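Local coordinates for malonyl-CoA-[acyl-carrier-protein] transacylase (PDB 3TQE) that probably transfers the malonyl group from malonyl-CoA to holo-[acyl-carrier-protein], releasing free CoA, at residues Ala76-Lys88 / Leu301-Leu314. Sequence-based numbering, arbitrary orientation.
Sequences AIFRCWEALGGPK and LTTTELILTAIKRL. With EDO (1,2-ethanediol), chain D.
Ile311 and Trp81 lie alongside each other, pointing opposite ways, with Ile311 CG1 over the face of the six-membered ring, a CH-pi contact 3.7 Å from CG1 to the ring centroid and 20° off the normal. Gly86 CA lies over the same face, toward its rim. Ala310 CB meets the ring edge at Trp81 CZ3 (3.8 Å), while Leu301 CD2 approaches CE3 obliquely. With CG anti to the backbone N (chi1 172°), the indole swings out to helix 304-313. Its rotation is fixed by a nearly straight bond from Trp81 NE1 to Pro87 O (2.8 Å), almost in the ring plane. The axes of 76-83, the end of helix 63-83, and 304-313 cross at -58°, 9.9 Å apart at their closest, in the acyl transferase domain; 304-313 follows edge strand 297-300 of the parallel sheet, and Phe10 meets Trp81 edge-to-face. A Schellman motif with Gly85 as C' ends the first helix, turning Gly86 N to Trp81 O and bringing Gly86 N within 3.5 Å of Ile311 CD1. Leu84 CD1 packs crosswise against Ile307 CG2 (3.6 Å). Ile307 CD1 rests on Cys80 CB (3.7 Å) and also borders Leu84 CD1. Beyond the turn, Leu314 CD1 abuts Pro87 CG at the corner of the pyrrolidine ring (3.7 Å).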
loop_
_atom_site.group_PDB
_atom_site.type_symbol
_atom_site.label_atom_id
_atom_site.label_comp_id
_atom_site.label_asym_id
_atom_site.label_seq_id
_atom_site.Cartn_x
_atom_site.Cartn_y
_atom_site.Cartn_z
ATOM N N ALA A 76 -5.800 9.040 -8.876
ATOM C CA ALA A 76 -6.873 10.028 -9.073
ATOM C C ALA A 76 -6.838 11.082 -7.993
ATOM O O ALA A 76 -7.006 12.275 -8.277
ATOM C CB ALA A 76 -8.221 9.338 -9.130
ATOM N N ILE A 77 -6.658 10.651 -6.759
ATOM C CA ILE A 77 -6.627 11.610 -5.643
ATOM C C ILE A 77 -5.408 12.493 -5.739
ATOM O O ILE A 77 -5.488 13.702 -5.527
ATOM C CB ILE A 77 -6.728 10.900 -4.303
ATOM C CG1 ILE A 77 -8.156 10.362 -4.160
ATOM C CG2 ILE A 77 -6.335 11.827 -3.149
ATOM C CD1 ILE A 77 -8.341 9.397 -3.039
ATOM N N PHE A 78 -4.267 11.919 -6.089
ATOM C CA PHE A 78 -3.109 12.757 -6.307
ATOM C C PHE A 78 -3.335 13.799 -7.358
ATOM O O PHE A 78 -2.930 14.950 -7.216
ATOM C CB PHE A 78 -1.934 11.889 -6.693
ATOM C CG PHE A 78 -0.687 12.653 -6.927
ATOM C CD1 PHE A 78 0.079 13.051 -5.867
ATOM C CD2 PHE A 78 -0.300 13.004 -8.201
ATOM C CE1 PHE A 78 1.227 13.777 -6.077
ATOM C CE2 PHE A 78 0.863 13.725 -8.401
ATOM C CZ PHE A 78 1.586 14.105 -7.348
ATOM N N ARG A 79 -3.999 13.414 -8.431
ATOM C CA ARG A 79 -4.253 14.350 -9.499
ATOM C C ARG A 79 -5.220 15.442 -9.076
ATOM O O ARG A 79 -5.113 16.567 -9.544
ATOM C CB ARG A 79 -4.798 13.608 -10.685
ATOM C CG ARG A 79 -3.743 12.775 -11.373
ATOM C CD ARG A 79 -4.273 11.982 -12.502
ATOM N NE ARG A 79 -3.191 11.341 -13.208
ATOM C CZ ARG A 79 -3.364 10.602 -14.295
ATOM N NH1 ARG A 79 -4.588 10.400 -14.785
ATOM N NH2 ARG A 79 -2.308 10.094 -14.918
ATOM N N CYS A 80 -6.155 15.106 -8.219
ATOM C CA CYS A 80 -7.062 16.118 -7.665
ATOM C C CYS A 80 -6.304 17.086 -6.749
ATOM O O CYS A 80 -6.522 18.272 -6.793
ATOM C CB CYS A 80 -8.179 15.471 -6.880
ATOM S SG CYS A 80 -9.379 14.637 -7.907
ATOM N N TRP A 81 -5.419 16.575 -5.917
ATOM C CA TRP A 81 -4.544 17.411 -5.107
ATOM C C TRP A 81 -3.820 18.403 -5.979
ATOM O O TRP A 81 -3.816 19.599 -5.680
ATOM C CB TRP A 81 -3.536 16.535 -4.377
ATOM C CG TRP A 81 -2.460 17.254 -3.666
ATOM C CD1 TRP A 81 -1.254 17.540 -4.139
ATOM C CD2 TRP A 81 -2.506 17.758 -2.341
ATOM N NE1 TRP A 81 -0.512 18.186 -3.200
ATOM C CE2 TRP A 81 -1.256 18.327 -2.076
ATOM C CE3 TRP A 81 -3.439 17.704 -1.327
ATOM C CZ2 TRP A 81 -0.945 18.875 -0.867
ATOM C CZ3 TRP A 81 -3.119 18.252 -0.124
ATOM C CH2 TRP A 81 -1.880 18.806 0.101
ATOM N N GLU A 82 -3.197 17.940 -7.054
ATOM C CA GLU A 82 -2.461 18.847 -7.908
ATOM C C GLU A 82 -3.384 19.843 -8.606
ATOM O O GLU A 82 -3.057 21.023 -8.685
ATOM C CB GLU A 82 -1.604 18.074 -8.891
ATOM C CG GLU A 82 -0.497 17.326 -8.167
ATOM C CD GLU A 82 0.730 17.131 -8.995
ATOM O OE1 GLU A 82 0.572 16.668 -10.139
ATOM O OE2 GLU A 82 1.848 17.444 -8.494
ATOM N N ALA A 83 -4.551 19.379 -9.036
ATOM C CA ALA A 83 -5.519 20.229 -9.741
ATOM C C ALA A 83 -6.048 21.335 -8.879
ATOM O O ALA A 83 -6.389 22.417 -9.388
ATOM C CB ALA A 83 -6.670 19.392 -10.276
ATOM N N LEU A 84 -6.126 21.078 -7.585
ATOM C CA LEU A 84 -6.670 22.027 -6.623
ATOM C C LEU A 84 -5.587 22.931 -6.032
ATOM O O LEU A 84 -5.854 23.718 -5.132
ATOM C CB LEU A 84 -7.444 21.302 -5.544
ATOM C CG LEU A 84 -8.772 20.749 -6.069
ATOM C CD1 LEU A 84 -9.300 19.685 -5.120
ATOM C CD2 LEU A 84 -9.785 21.873 -6.235
ATOM N N GLY A 85 -4.384 22.841 -6.580
ATOM C CA GLY A 85 -3.303 23.722 -6.204
ATOM C C GLY A 85 -2.322 23.176 -5.190
ATOM O O GLY A 85 -1.509 23.919 -4.640
ATOM N N GLY A 86 -2.349 21.871 -4.955
ATOM C CA GLY A 86 -1.503 21.297 -3.957
ATOM C C GLY A 86 -0.057 21.192 -4.430
ATOM O O GLY A 86 0.218 20.821 -5.563
ATOM N N PRO A 87 0.870 21.492 -3.543
ATOM C CA PRO A 87 2.284 21.426 -3.841
ATOM C C PRO A 87 2.809 20.004 -3.741
ATOM O O PRO A 87 2.109 19.110 -3.267
ATOM C CB PRO A 87 2.867 22.314 -2.762
ATOM C CG PRO A 87 2.026 22.121 -1.625
ATOM C CD PRO A 87 0.629 22.011 -2.193
ATOM N N LYS A 88 4.050 19.816 -4.149
ATOM C CA LYS A 88 4.640 18.485 -4.104
ATOM C C LYS A 88 4.992 18.151 -2.674
ATOM O O LYS A 88 5.520 18.973 -1.939
ATOM C CB LYS A 88 5.914 18.391 -4.946
ATOM C CG LYS A 88 5.729 18.690 -6.382
ATOM C CD LYS A 88 4.992 17.594 -7.091
ATOM C CE LYS A 88 5.066 17.845 -8.592
ATOM N NZ LYS A 88 4.312 16.871 -9.394
ATOM N N LEU A 301 -7.960 12.966 2.018
ATOM C CA LEU A 301 -8.015 13.689 0.757
ATOM C C LEU A 301 -9.156 13.225 -0.138
ATOM O O LEU A 301 -9.047 13.278 -1.355
ATOM C CB LEU A 301 -6.699 13.526 0.023
ATOM C CG LEU A 301 -5.455 14.116 0.682
ATOM C CD1 LEU A 301 -4.267 13.826 -0.221
ATOM C CD2 LEU A 301 -5.587 15.616 0.944
ATOM N N THR A 302 -10.238 12.762 0.455
ATOM C CA THR A 302 -11.243 12.053 -0.315
ATOM C C THR A 302 -12.400 12.918 -0.819
ATOM O O THR A 302 -13.320 12.409 -1.456
ATOM C CB THR A 302 -11.770 10.892 0.489
ATOM O OG1 THR A 302 -12.101 11.353 1.799
ATOM C CG2 THR A 302 -10.728 9.775 0.568
ATOM N N THR A 303 -12.333 14.219 -0.571
ATOM C CA THR A 303 -13.265 15.166 -1.167
ATOM C C THR A 303 -12.553 16.458 -1.458
ATOM O O THR A 303 -11.468 16.710 -0.945
ATOM C CB THR A 303 -14.444 15.503 -0.236
ATOM O OG1 THR A 303 -13.962 16.302 0.861
ATOM C CG2 THR A 303 -15.148 14.264 0.295
ATOM N N THR A 304 -13.170 17.284 -2.282
ATOM C CA THR A 304 -12.592 18.554 -2.651
ATOM C C THR A 304 -12.378 19.379 -1.399
ATOM O O THR A 304 -11.329 19.995 -1.246
ATOM C CB THR A 304 -13.470 19.296 -3.668
ATOM O OG1 THR A 304 -13.507 18.519 -4.856
ATOM C CG2 THR A 304 -12.926 20.658 -3.977
ATOM N N GLU A 305 -13.359 19.406 -0.504
ATOM C CA GLU A 305 -13.223 20.216 0.717
ATOM C C GLU A 305 -12.050 19.727 1.564
ATOM O O GLU A 305 -11.279 20.526 2.077
ATOM C CB GLU A 305 -14.512 20.193 1.551
ATOM C CG GLU A 305 -14.524 21.134 2.780
ATOM C CD GLU A 305 -15.945 21.572 3.289
ATOM O OE1 GLU A 305 -16.844 20.706 3.575
ATOM O OE2 GLU A 305 -16.157 22.816 3.447
ATOM N N LEU A 306 -11.892 18.416 1.684
ATOM C CA LEU A 306 -10.798 17.873 2.468
ATOM C C LEU A 306 -9.462 18.206 1.836
ATOM O O LEU A 306 -8.515 18.541 2.539
ATOM C CB LEU A 306 -10.963 16.377 2.632
ATOM C CG LEU A 306 -12.100 15.967 3.552
ATOM C CD1 LEU A 306 -12.307 14.483 3.445
ATOM C CD2 LEU A 306 -11.890 16.375 4.982
ATOM N N ILE A 307 -9.381 18.131 0.520
ATOM C CA ILE A 307 -8.153 18.466 -0.180
ATOM C C ILE A 307 -7.809 19.928 0.056
ATOM O O ILE A 307 -6.676 20.265 0.380
ATOM C CB ILE A 307 -8.239 18.151 -1.680
ATOM C CG1 ILE A 307 -8.259 16.627 -1.859
ATOM C CG2 ILE A 307 -7.100 18.818 -2.437
ATOM C CD1 ILE A 307 -8.648 16.180 -3.235
ATOM N N LEU A 308 -8.787 20.807 -0.108
ATOM C CA LEU A 308 -8.521 22.226 0.082
ATOM C C LEU A 308 -8.136 22.531 1.513
ATOM O O LEU A 308 -7.248 23.333 1.740
ATOM C CB LEU A 308 -9.729 23.046 -0.347
ATOM C CG LEU A 308 -9.977 23.032 -1.859
ATOM C CD1 LEU A 308 -11.343 23.625 -2.119
ATOM C CD2 LEU A 308 -8.920 23.764 -2.650
ATOM N N THR A 309 -8.753 21.862 2.476
ATOM C CA THR A 309 -8.399 21.999 3.878
ATOM C C THR A 309 -6.952 21.586 4.136
ATOM O O THR A 309 -6.209 22.275 4.834
ATOM C CB THR A 309 -9.329 21.159 4.731
ATOM O OG1 THR A 309 -10.636 21.734 4.637
ATOM C CG2 THR A 309 -8.912 21.111 6.181
ATOM N N ALA A 310 -6.570 20.458 3.555
ATOM C CA ALA A 310 -5.221 19.942 3.693
ATOM C C ALA A 310 -4.216 20.905 3.093
ATOM O O ALA A 310 -3.160 21.116 3.658
ATOM C CB ALA A 310 -5.112 18.567 3.051
ATOM N N ILE A 311 -4.494 21.434 1.909
ATOM C CA ILE A 311 -3.589 22.375 1.287
ATOM C C ILE A 311 -3.434 23.605 2.163
ATOM O O ILE A 311 -2.327 24.095 2.398
ATOM C CB ILE A 311 -4.051 22.751 -0.107
ATOM C CG1 ILE A 311 -4.043 21.524 -1.023
ATOM C CG2 ILE A 311 -3.196 23.867 -0.676
ATOM C CD1 ILE A 311 -4.701 21.746 -2.374
ATOM N N LYS A 312 -4.545 24.087 2.680
ATOM C CA LYS A 312 -4.509 25.274 3.512
ATOM C C LYS A 312 -3.700 25.022 4.786
ATOM O O LYS A 312 -2.983 25.914 5.254
ATOM C CB LYS A 312 -5.940 25.722 3.828
ATOM C CG LYS A 312 -5.980 27.075 4.472
ATOM C CD LYS A 312 -7.396 27.578 4.667
ATOM C CE LYS A 312 -7.354 29.019 5.158
ATOM N NZ LYS A 312 -8.717 29.569 5.457
ATOM N N ARG A 313 -3.786 23.829 5.345
ATOM C CA ARG A 313 -3.080 23.485 6.568
ATOM C C ARG A 313 -1.582 23.668 6.439
ATOM O O ARG A 313 -0.904 23.987 7.421
ATOM C CB ARG A 313 -3.417 22.061 6.995
ATOM C CG ARG A 313 -2.911 21.733 8.355
ATOM C CD ARG A 313 -1.605 21.043 8.258
ATOM N NE ARG A 313 -0.999 20.856 9.573
ATOM C CZ ARG A 313 -0.078 21.643 10.130
ATOM N NH1 ARG A 313 0.368 22.733 9.519
ATOM N NH2 ARG A 313 0.406 21.312 11.320
ATOM N N LEU A 314 -1.062 23.543 5.233
ATOM C CA LEU A 314 0.378 23.638 5.032
ATOM C C LEU A 314 0.908 25.008 5.363
ATOM O O LEU A 314 2.050 25.131 5.737
ATOM C CB LEU A 314 0.726 23.282 3.607
ATOM C CG LEU A 314 0.479 21.828 3.278
ATOM C CD1 LEU A 314 0.796 21.629 1.812
ATOM C CD2 LEU A 314 1.300 20.869 4.161
HETATM C C1 EDO D . 0.353 11.152 -11.848
HETATM O O1 EDO D . -0.656 12.063 -12.237
HETATM C C2 EDO D . 1.214 10.830 -13.058
HETATM O O2 EDO D . 0.404 10.411 -14.173
#